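Local coordinates for conserved domain protein (Streptococcus pneumoniae, PDB 2FI0), which is of unknown function but forms a small, mainly helical single-chain domain that carries the DUF1858 family sequence, at residues 22-32 with 65-75. Numbering follows the deposited sequence.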
# COMPACT_ATOMS: atom_id res chain seq x y z
N HIS A 22 7.84 -5.42 0.62
CA HIS A 22 7.83 -5.26 -0.83
C HIS A 22 8.38 -3.90 -1.27
O HIS A 22 7.59 -3.02 -1.64
CB HIS A 22 6.40 -5.40 -1.36
CG HIS A 22 5.72 -6.68 -0.99
ND1 HIS A 22 4.77 -6.76 -0.00
CD2 HIS A 22 5.85 -7.94 -1.49
CE1 HIS A 22 4.34 -8.00 0.09
NE2 HIS A 22 4.97 -8.74 -0.80
N PRO A 23 9.72 -3.70 -1.23
CA PRO A 23 10.29 -2.39 -1.60
C PRO A 23 9.85 -1.88 -2.98
O PRO A 23 9.63 -0.69 -3.16
CB PRO A 23 11.81 -2.61 -1.55
CG PRO A 23 12.03 -3.85 -0.73
CD PRO A 23 10.75 -4.67 -0.81
N GLU A 24 9.68 -2.80 -3.92
CA GLU A 24 9.23 -2.48 -5.29
C GLU A 24 7.82 -1.89 -5.38
O GLU A 24 7.46 -1.27 -6.38
CB GLU A 24 9.25 -3.73 -6.20
CG GLU A 24 9.98 -4.97 -5.65
CD GLU A 24 9.18 -5.72 -4.57
OE1 GLU A 24 9.84 -6.16 -3.58
OE2 GLU A 24 7.92 -5.88 -4.71
N VAL A 25 6.99 -2.11 -4.36
CA VAL A 25 5.62 -1.60 -4.39
C VAL A 25 5.55 -0.10 -4.11
O VAL A 25 4.55 0.53 -4.42
CB VAL A 25 4.69 -2.39 -3.44
CG1 VAL A 25 4.77 -1.86 -2.02
CG2 VAL A 25 3.23 -2.35 -3.95
N LEU A 26 6.61 0.49 -3.54
CA LEU A 26 6.61 1.92 -3.20
C LEU A 26 6.34 2.81 -4.43
O LEU A 26 5.54 3.74 -4.36
CB LEU A 26 7.92 2.33 -2.52
CG LEU A 26 8.03 3.79 -2.04
CD1 LEU A 26 6.90 4.13 -1.09
CD2 LEU A 26 9.38 4.04 -1.39
N GLU A 27 6.98 2.49 -5.54
CA GLU A 27 6.81 3.22 -6.81
C GLU A 27 5.34 3.24 -7.28
O GLU A 27 4.89 4.20 -7.92
CB GLU A 27 7.68 2.57 -7.88
CG GLU A 27 7.58 3.22 -9.27
CD GLU A 27 8.41 2.48 -10.32
OE1 GLU A 27 8.41 1.23 -10.32
OE2 GLU A 27 9.04 3.17 -11.16
N ILE A 28 4.61 2.18 -6.95
CA ILE A 28 3.20 2.09 -7.27
C ILE A 28 2.39 2.95 -6.31
O ILE A 28 1.54 3.72 -6.75
CB ILE A 28 2.70 0.63 -7.23
CG1 ILE A 28 3.42 -0.19 -8.31
CG2 ILE A 28 1.19 0.60 -7.45
CD1 ILE A 28 3.34 -1.68 -8.10
N LEU A 29 2.65 2.80 -5.02
CA LEU A 29 1.89 3.50 -3.98
C LEU A 29 1.97 5.03 -4.09
O LEU A 29 0.98 5.71 -3.80
CB LEU A 29 2.34 3.05 -2.58
CG LEU A 29 2.12 1.57 -2.25
CD1 LEU A 29 2.52 1.30 -0.79
CD2 LEU A 29 0.69 1.12 -2.50
N VAL A 30 3.12 5.57 -4.50
CA VAL A 30 3.27 7.03 -4.61
C VAL A 30 2.42 7.61 -5.74
O VAL A 30 2.12 8.81 -5.74
CB VAL A 30 4.76 7.50 -4.78
CG1 VAL A 30 5.63 6.98 -3.62
CG2 VAL A 30 5.34 7.10 -6.14
N GLU A 31 2.05 6.76 -6.69
CA GLU A 31 1.10 7.14 -7.74
C GLU A 31 -0.36 6.93 -7.31
O GLU A 31 -1.26 7.22 -8.09
CB GLU A 31 1.39 6.36 -9.03
CG GLU A 31 2.76 6.65 -9.64
CD GLU A 31 2.92 8.10 -10.09
OE1 GLU A 31 4.03 8.67 -9.96
OE2 GLU A 31 1.92 8.69 -10.56
N LEU A 32 -0.59 6.43 -6.10
CA LEU A 32 -1.94 6.14 -5.60
C LEU A 32 -2.32 6.95 -4.35
O LEU A 32 -3.22 6.57 -3.59
CB LEU A 32 -2.07 4.65 -5.30
CG LEU A 32 -2.02 3.68 -6.49
CD1 LEU A 32 -1.84 2.28 -5.97
CD2 LEU A 32 -3.26 3.78 -7.34
N LYS A 65 -9.59 1.31 -6.97
CA LYS A 65 -8.49 1.81 -7.78
C LYS A 65 -7.16 1.20 -7.30
O LYS A 65 -6.35 0.77 -8.11
CB LYS A 65 -8.46 3.35 -7.72
CG LYS A 65 -7.22 4.04 -8.28
CD LYS A 65 -7.39 4.43 -9.73
CE LYS A 65 -6.20 5.25 -10.21
NZ LYS A 65 -6.09 5.16 -11.70
N ILE A 66 -6.97 1.16 -5.98
CA ILE A 66 -5.78 0.57 -5.39
C ILE A 66 -5.68 -0.91 -5.65
O ILE A 66 -4.62 -1.39 -6.02
CB ILE A 66 -5.72 0.84 -3.86
CG1 ILE A 66 -5.44 2.33 -3.62
CG2 ILE A 66 -4.64 -0.04 -3.19
CD1 ILE A 66 -5.89 2.84 -2.31
N VAL A 67 -6.79 -1.63 -5.47
CA VAL A 67 -6.80 -3.08 -5.70
C VAL A 67 -6.52 -3.41 -7.17
O VAL A 67 -5.68 -4.25 -7.45
CB VAL A 67 -8.11 -3.74 -5.19
CG1 VAL A 67 -8.15 -5.23 -5.55
CG2 VAL A 67 -8.21 -3.58 -3.68
N ARG A 68 -7.18 -2.71 -8.08
CA ARG A 68 -6.95 -2.91 -9.53
C ARG A 68 -5.49 -2.68 -9.91
O ARG A 68 -4.89 -3.45 -10.65
CB ARG A 68 -7.76 -1.91 -10.34
CG ARG A 68 -9.22 -2.21 -10.48
CD ARG A 68 -9.91 -1.12 -11.32
NE ARG A 68 -10.62 -1.83 -12.33
CZ ARG A 68 -10.44 -1.75 -13.64
NH1 ARG A 68 -9.65 -0.87 -14.22
NH2 ARG A 68 -11.16 -2.54 -14.37
N THR A 69 -4.95 -1.58 -9.41
CA THR A 69 -3.57 -1.20 -9.72
C THR A 69 -2.58 -2.24 -9.20
O THR A 69 -1.67 -2.67 -9.92
CB THR A 69 -3.24 0.19 -9.14
OG1 THR A 69 -4.20 1.14 -9.61
CG2 THR A 69 -1.85 0.64 -9.58
N LEU A 70 -2.78 -2.66 -7.96
CA LEU A 70 -1.92 -3.67 -7.37
C LEU A 70 -1.99 -4.99 -8.12
O LEU A 70 -0.96 -5.58 -8.43
CB LEU A 70 -2.22 -3.85 -5.88
CG LEU A 70 -1.79 -2.69 -4.96
CD1 LEU A 70 -2.32 -2.92 -3.53
CD2 LEU A 70 -0.27 -2.53 -4.95
N GLU A 71 -3.21 -5.46 -8.42
CA GLU A 71 -3.37 -6.68 -9.23
C GLU A 71 -2.73 -6.55 -10.61
O GLU A 71 -2.07 -7.47 -11.05
CB GLU A 71 -4.84 -7.06 -9.34
CG GLU A 71 -5.45 -7.45 -8.01
CD GLU A 71 -6.88 -7.95 -8.14
OE1 GLU A 71 -7.62 -7.52 -9.05
OE2 GLU A 71 -7.28 -8.79 -7.30
N ALA A 72 -2.89 -5.41 -11.27
CA ALA A 72 -2.26 -5.15 -12.58
C ALA A 72 -0.73 -5.15 -12.56
O ALA A 72 -0.11 -5.28 -13.60
CB ALA A 72 -2.73 -3.81 -13.13
N ASN A 73 -0.13 -4.96 -11.39
CA ASN A 73 1.32 -4.98 -11.26
C ASN A 73 1.85 -6.27 -10.60
O ASN A 73 3.00 -6.34 -10.18
CB ASN A 73 1.78 -3.74 -10.51
CG ASN A 73 1.67 -2.48 -11.36
OD1 ASN A 73 2.54 -2.20 -12.20
ND2 ASN A 73 0.60 -1.70 -11.15
N GLY A 74 1.00 -7.28 -10.49
CA GLY A 74 1.44 -8.62 -10.09
C GLY A 74 1.11 -9.05 -8.67
O GLY A 74 1.48 -10.16 -8.25
N TYR A 75 0.40 -8.22 -7.92
CA TYR A 75 0.14 -8.51 -6.52
C TYR A 75 -1.22 -9.14 -6.31
O TYR A 75 -2.16 -8.91 -7.06
CB TYR A 75 0.29 -7.25 -5.68
CG TYR A 75 1.68 -6.67 -5.73
CD1 TYR A 75 2.67 -7.11 -4.85
CD2 TYR A 75 2.02 -5.70 -6.66
CE1 TYR A 75 3.95 -6.59 -4.90
CE2 TYR A 75 3.29 -5.18 -6.73
CZ TYR A 75 4.26 -5.63 -5.85
OH TYR A 75 5.53 -5.11 -5.89
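Tyr75 lays its ring alongside residues 22-25 and gives its hydroxyl to Glu24: OH donates to OE2 over 2.8 Å, on the anti lone pair. OE2 lies in the ring plane at its edge, and the carboxylate is turned only 14° from that plane. Glu24 gets there by folding back at chi2 (76°). His22 offers a ring face to another part of the same edge, a T-shaped pair with planes at 84° in which CE1 of Tyr75 stands 4.1 Å from CD2 of His22. One face of the tyrosine takes CG2 of Val25, a CH-pi contact 4.2 Å from the ring centroid and offset toward the rim. That methyl lies anti to the backbone N and also touches CD2 of Leu70 at 3.6 Å, bridging ring and helix.

Ile28 divides its branches. CD1 runs out to CB of Asn73 (3.5 Å) and the CE2 side of the tyrosine, while the Ile28 and Thr69 side chains pass in opposite directions, methyl CG2 against methyl CG2. Farther along, Leu32 and Thr69 meet tip to tip, both leucine methyls facing CB from the same side, with CD2 3.6 Å from OG1. The threonine hydroxyl is turned back to its own helix, bonded to Lys65 O, which Thr69 N reaches from the opposite face; the methyl is thereby left to Ile28 and Leu32.

Gly74, at positive phi, is the C-prime residue of a Schellman motif that ends helix 63-72 and directs the chain to Tyr75 and strand 76-78. The contact joins helix 26-29 and its flanking turns to helix 63-72 and to Tyr75, the residue just before that strand. Ile9 of the parallel neighbour strand 8-10 touches His22, Val25, Leu70 and Tyr75, whereas Leu29 leans on helices 15-21 and 52-59.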